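Local atomic coordinates of DNA topoisomerase 2-associated protein PAT1 (Saccharomyces cerevisiae, PDB entry 5LMG), a protein that activates mRNA decapping and represses translation, its C-terminal domain directly binding the decapping enzyme Dcp2 and the exonuclease Xrn1. Residues N130-L135 with S195-S200; I137-L140 with K144-P147. The protein carries 2 engineered substitutions. One frame throughout, in Å; residues are numbered along the deposited sequence.

Overall arrangement
Both contacts lie in the helical C-terminal domain of Pat1 and share the region around helix 136-141. Contact 1 brings together chain regions 60 residues apart, the loop 130-135 and the short helix 194-197 with its turn; contact 2 is local, folding the loop 144-147 back on the end of helix 136-141. In sequence, contact 2 falls between the two partners of contact 1, and in space their centres are about 9 Å apart. Ile-138 joins them, with CG1 3.2 Å from Leu-132 O and CD1 3.6 Å from Ser-200 OG. In addition, Phe-196 CE1 packs 3.6 Å from Thr-145 CG2.

Contact 1. Residues N130-L135 with S195-S200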
loop_
_atom_site.group_PDB
_atom_site.type_symbol
_atom_site.label_atom_id
_atom_site.label_comp_id
_atom_site.label_asym_id
_atom_site.label_seq_id
_atom_site.Cartn_x
_atom_site.Cartn_y
_atom_site.Cartn_z
ATOM N N ASN A 130 1.079 12.344 -9.088
ATOM C CA ASN A 130 1.985 13.453 -9.424
ATOM C C ASN A 130 2.482 14.193 -8.175
ATOM O O ASN A 130 3.632 14.629 -8.139
ATOM C CB ASN A 130 1.286 14.445 -10.375
ATOM C CG ASN A 130 2.180 15.525 -10.928
ATOM O OD1 ASN A 130 3.068 15.271 -11.744
ATOM N ND2 ASN A 130 1.948 16.763 -10.510
ATOM N N GLU A 131 1.608 14.342 -7.159
ATOM C CA GLU A 131 1.912 15.067 -5.924
ATOM C C GLU A 131 1.910 14.137 -4.692
ATOM O O GLU A 131 1.687 14.609 -3.576
ATOM C CB GLU A 131 0.890 16.212 -5.734
ATOM C CG GLU A 131 0.856 17.225 -6.865
ATOM C CD GLU A 131 1.340 18.606 -6.476
ATOM O OE1 GLU A 131 0.487 19.501 -6.276
ATOM O OE2 GLU A 131 2.575 18.796 -6.375
ATOM N N LEU A 132 2.184 12.829 -4.893
ATOM C CA LEU A 132 2.155 11.820 -3.830
ATOM C C LEU A 132 3.066 12.139 -2.629
ATOM O O LEU A 132 2.671 11.868 -1.499
ATOM C CB LEU A 132 2.430 10.412 -4.390
ATOM C CG LEU A 132 1.858 9.230 -3.593
ATOM C CD1 LEU A 132 0.361 9.422 -3.271
ATOM C CD2 LEU A 132 2.063 7.920 -4.328
ATOM N N SER A 133 4.239 12.757 -2.864
ATOM C CA SER A 133 5.162 13.125 -1.788
ATOM C C SER A 133 4.662 14.324 -0.964
ATOM O O SER A 133 5.100 14.496 0.174
ATOM C CB SER A 133 6.566 13.363 -2.335
ATOM O OG SER A 133 7.088 12.158 -2.869
ATOM N N HIS A 134 3.726 15.118 -1.527
ATOM C CA HIS A 134 3.105 16.283 -0.884
ATOM C C HIS A 134 1.811 15.896 -0.143
ATOM O O HIS A 134 1.181 16.749 0.495
ATOM C CB HIS A 134 2.807 17.383 -1.928
ATOM C CG HIS A 134 4.014 17.954 -2.619
ATOM N ND1 HIS A 134 5.292 17.463 -2.389
ATOM C CD2 HIS A 134 4.088 18.955 -3.528
ATOM C CE1 HIS A 134 6.096 18.177 -3.164
ATOM N NE2 HIS A 134 5.418 19.091 -3.861
ATOM N N LEU A 135 1.402 14.622 -0.251
ATOM C CA LEU A 135 0.190 14.120 0.383
ATOM C C LEU A 135 0.511 13.878 1.856
ATOM O O LEU A 135 1.460 13.155 2.178
ATOM C CB LEU A 135 -0.295 12.852 -0.346
ATOM C CG LEU A 135 -1.749 12.413 -0.182
ATOM C CD1 LEU A 135 -2.731 13.503 -0.586
ATOM C CD2 LEU A 135 -2.014 11.176 -0.996
ATOM N N SER A 195 11.956 5.471 -3.377
ATOM C CA SER A 195 12.411 4.851 -2.129
ATOM C C SER A 195 11.723 5.476 -0.892
ATOM O O SER A 195 11.346 4.734 0.016
ATOM C CB SER A 195 13.928 4.913 -2.003
ATOM O OG SER A 195 14.332 4.320 -0.781
ATOM N N PHE A 196 11.533 6.823 -0.871
ATOM C CA PHE A 196 10.798 7.474 0.211
ATOM C C PHE A 196 9.353 6.941 0.266
ATOM O O PHE A 196 8.885 6.616 1.354
ATOM C CB PHE A 196 10.813 9.020 0.118
ATOM C CG PHE A 196 9.854 9.674 1.106
ATOM C CD1 PHE A 196 10.123 9.669 2.473
ATOM C CD2 PHE A 196 8.654 10.234 0.672
ATOM C CE1 PHE A 196 9.217 10.229 3.389
ATOM C CE2 PHE A 196 7.753 10.804 1.587
ATOM C CZ PHE A 196 8.041 10.797 2.941
ATOM N N LEU A 197 8.676 6.800 -0.903
ATOM C CA LEU A 197 7.292 6.290 -0.987
ATOM C C LEU A 197 7.135 4.884 -0.385
ATOM O O LEU A 197 6.104 4.588 0.236
ATOM C CB LEU A 197 6.747 6.310 -2.431
ATOM C CG LEU A 197 6.559 7.669 -3.119
ATOM C CD1 LEU A 197 5.890 7.481 -4.474
ATOM C CD2 LEU A 197 5.739 8.662 -2.250
ATOM N N THR A 198 8.181 4.046 -0.520
ATOM C CA THR A 198 8.200 2.679 0.016
ATOM C C THR A 198 8.389 2.609 1.552
ATOM O O THR A 198 8.213 1.533 2.119
ATOM C CB THR A 198 9.220 1.809 -0.717
ATOM O OG1 THR A 198 10.537 2.205 -0.352
ATOM C CG2 THR A 198 9.002 1.780 -2.239
ATOM N N THR A 199 8.751 3.736 2.215
ATOM C CA THR A 199 8.879 3.804 3.690
ATOM C C THR A 199 7.479 4.064 4.313
ATOM O O THR A 199 7.313 4.030 5.537
ATOM C CB THR A 199 9.920 4.843 4.154
ATOM O OG1 THR A 199 9.427 6.162 3.940
ATOM C CG2 THR A 199 11.314 4.641 3.538
ATOM N N SER A 200 6.480 4.311 3.450
ATOM C CA SER A 200 5.094 4.572 3.826
ATOM C C SER A 200 4.201 3.387 3.469
ATOM O O SER A 200 4.276 2.872 2.349
ATOM C CB SER A 200 4.606 5.855 3.151
ATOM O OG SER A 200 3.208 5.891 2.920
#
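The ring of Phe-196 meets Ser-133 at its edge, where the hydroxyl lies near the ring plane with Ser-133 OG 4.3 Å from Phe-196 CD2; neither face of the ring is met by residues 130-135. Ile-138, Ser-142 and Thr-145 also touch the phenylalanine. This is a junction within a mainly helical domain, whose sequence family is grouped with the TPR clan, setting the loop between helices 118-130 and 136-141 against the short helix 194-197. Leu-197 supplies the apolar half through both of its methyls. Leu-197 CD1 packs on Leu-132 CD2 at 3.9 Å, while Leu-197 CD2 lies 3.8 Å from Ser-133 OG. Leu-132 carries its CG opposite the backbone N (chi1 -154°), which sends the isobutyl group against Ile-138, Leu-188 and Leu-206. The serine hydroxyl is a polar group beside two apolar side chains, and it is satisfied by a hydrogen bond to Asn-192 OD1. Behind the interface, a type I turn from Leu-197 to Ser-200 leads into helix 201-216, whose Gly-203 N is capped by Ser-200 OG. Two donors of Thr-199 grip Phe-196 O: the backbone N at 3.0 Å, and the hydroxyl OG1, which arrives in the carbonyl plane at 2.7 Å.

Contact 2. Residues I137-L140 with K144-P147; sequences IIIL and KTTP
Two threonine hydroxyls converge on one backbone oxygen, Ile-139 O, and these direct hydrogen bonds dominate the contact. Thr-145 OG1 donates to Ile-139 O at 2.7 Å, lying in the carbonyl plane and on a lone pair. Thr-146 OG1 donates to the same Ile-139 O, also at 2.7 Å, but from above that plane, 41° out of it. The two donors therefore use different parts of the acceptor. Their rotations differ too: Thr-145 sets OG1 between its own backbone N and carbonyl carbon (chi1 49°), whereas in Thr-146 OG1 stands opposite the carbonyl carbon (chi1 -50°), and the two adjacent side chains can thus reach a common target.

A possible solvent-mediated link runs alongside. One water stands 2.7 Å from Leu-140 O and 2.8 Å from Thr-146 O, within hydrogen-bonding reach of both, and can link the helix to the loop backbone.

The two threonines tie the returning loop to the last turn of helix 136-141 by side-chain-to-main-chain hydrogen bonds, before the chain enters helix 151-174. The negative end of the helix dipole would probably strengthen such hydroxyl bonds. A valine in place of Thr-146 would probably leave Ile-139 O with one threonine donor instead of two and weaken the loop's hold on the helix end.

Carbon-to-carbon packing is thinner. Ile-139 crosses Thr-145 at about a right angle, placing Ile-139 CG2 3.9 Å from Thr-145 CB. Thr-145 and Thr-146 both point their CB toward the helix. The remaining van der Waals contacts involve polar atoms: Leu-140 CD2 lies 4.2 Å from Thr-146 OG1, and Thr-146 CB approaches Leu-140 O at 3.5 Å.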
loop_
_atom_site.group_PDB
_atom_site.type_symbol
_atom_site.label_atom_id
_atom_site.label_comp_id
_atom_site.label_asym_id
_atom_site.label_seq_id
_atom_site.Cartn_x
_atom_site.Cartn_y
_atom_site.Cartn_z
ATOM N N ILE A 137 -0.937 12.251 4.206
ATOM C CA ILE A 137 -1.089 10.856 4.628
ATOM C C ILE A 137 0.181 10.018 4.377
ATOM O O ILE A 137 0.437 9.074 5.129
ATOM C CB ILE A 137 -2.371 10.188 4.049
ATOM C CG1 ILE A 137 -2.966 9.181 5.061
ATOM C CG2 ILE A 137 -2.172 9.581 2.647
ATOM C CD1 ILE A 137 -3.585 9.847 6.288
ATOM N N ILE A 138 0.976 10.390 3.353
ATOM C CA ILE A 138 2.247 9.735 3.031
ATOM C C ILE A 138 3.262 10.120 4.103
ATOM O O ILE A 138 3.929 9.243 4.646
ATOM C CB ILE A 138 2.705 10.100 1.588
ATOM C CG1 ILE A 138 1.739 9.501 0.521
ATOM C CG2 ILE A 138 4.181 9.742 1.336
ATOM C CD1 ILE A 138 1.722 7.928 0.322
ATOM N N ILE A 139 3.343 11.420 4.433
ATOM C CA ILE A 139 4.252 11.943 5.462
ATOM C C ILE A 139 3.919 11.309 6.834
ATOM O O ILE A 139 4.832 10.867 7.522
ATOM C CB ILE A 139 4.287 13.505 5.441
ATOM C CG1 ILE A 139 4.899 14.006 4.099
ATOM C CG2 ILE A 139 5.077 14.088 6.637
ATOM C CD1 ILE A 139 4.337 15.301 3.568
ATOM N N LEU A 140 2.618 11.160 7.166
ATOM C CA LEU A 140 2.158 10.549 8.414
ATOM C C LEU A 140 2.422 9.056 8.512
ATOM O O LEU A 140 2.629 8.559 9.611
ATOM C CB LEU A 140 0.653 10.821 8.654
ATOM C CG LEU A 140 0.276 12.263 9.011
ATOM C CD1 LEU A 140 -1.237 12.401 9.162
ATOM C CD2 LEU A 140 1.025 12.754 10.268
ATOM N N LYS A 144 10.087 7.304 8.383
ATOM C CA LYS A 144 11.178 8.266 8.263
ATOM C C LYS A 144 10.724 9.656 8.674
ATOM O O LYS A 144 11.405 10.289 9.474
ATOM C CB LYS A 144 11.767 8.273 6.841
ATOM C CG LYS A 144 12.769 7.150 6.588
ATOM C CD LYS A 144 14.179 7.503 7.075
ATOM C CE LYS A 144 15.034 6.275 7.291
ATOM N NZ LYS A 144 16.345 6.612 7.905
ATOM N N THR A 145 9.586 10.136 8.134
ATOM C CA THR A 145 9.077 11.479 8.440
ATOM C C THR A 145 8.220 11.538 9.721
ATOM O O THR A 145 8.148 12.598 10.343
ATOM C CB THR A 145 8.347 12.083 7.241
ATOM O OG1 THR A 145 7.413 11.135 6.740
ATOM C CG2 THR A 145 9.303 12.543 6.136
ATOM N N THR A 146 7.566 10.418 10.098
ATOM C CA THR A 146 6.732 10.306 11.309
ATOM C C THR A 146 7.142 9.021 12.087
ATOM O O THR A 146 6.469 7.985 11.970
ATOM C CB THR A 146 5.231 10.412 10.953
ATOM O OG1 THR A 146 5.018 11.563 10.137
ATOM C CG2 THR A 146 4.323 10.506 12.198
ATOM N N PRO A 147 8.277 9.052 12.836
ATOM C CA PRO A 147 8.714 7.837 13.543
ATOM C C PRO A 147 7.849 7.474 14.744
ATOM O O PRO A 147 7.812 6.310 15.125
ATOM C CB PRO A 147 10.157 8.154 13.939
ATOM C CG PRO A 147 10.181 9.635 14.090
ATOM C CD PRO A 147 9.230 10.168 13.049
HETATM O O HOH W 1 4.431 6.768 10.506
#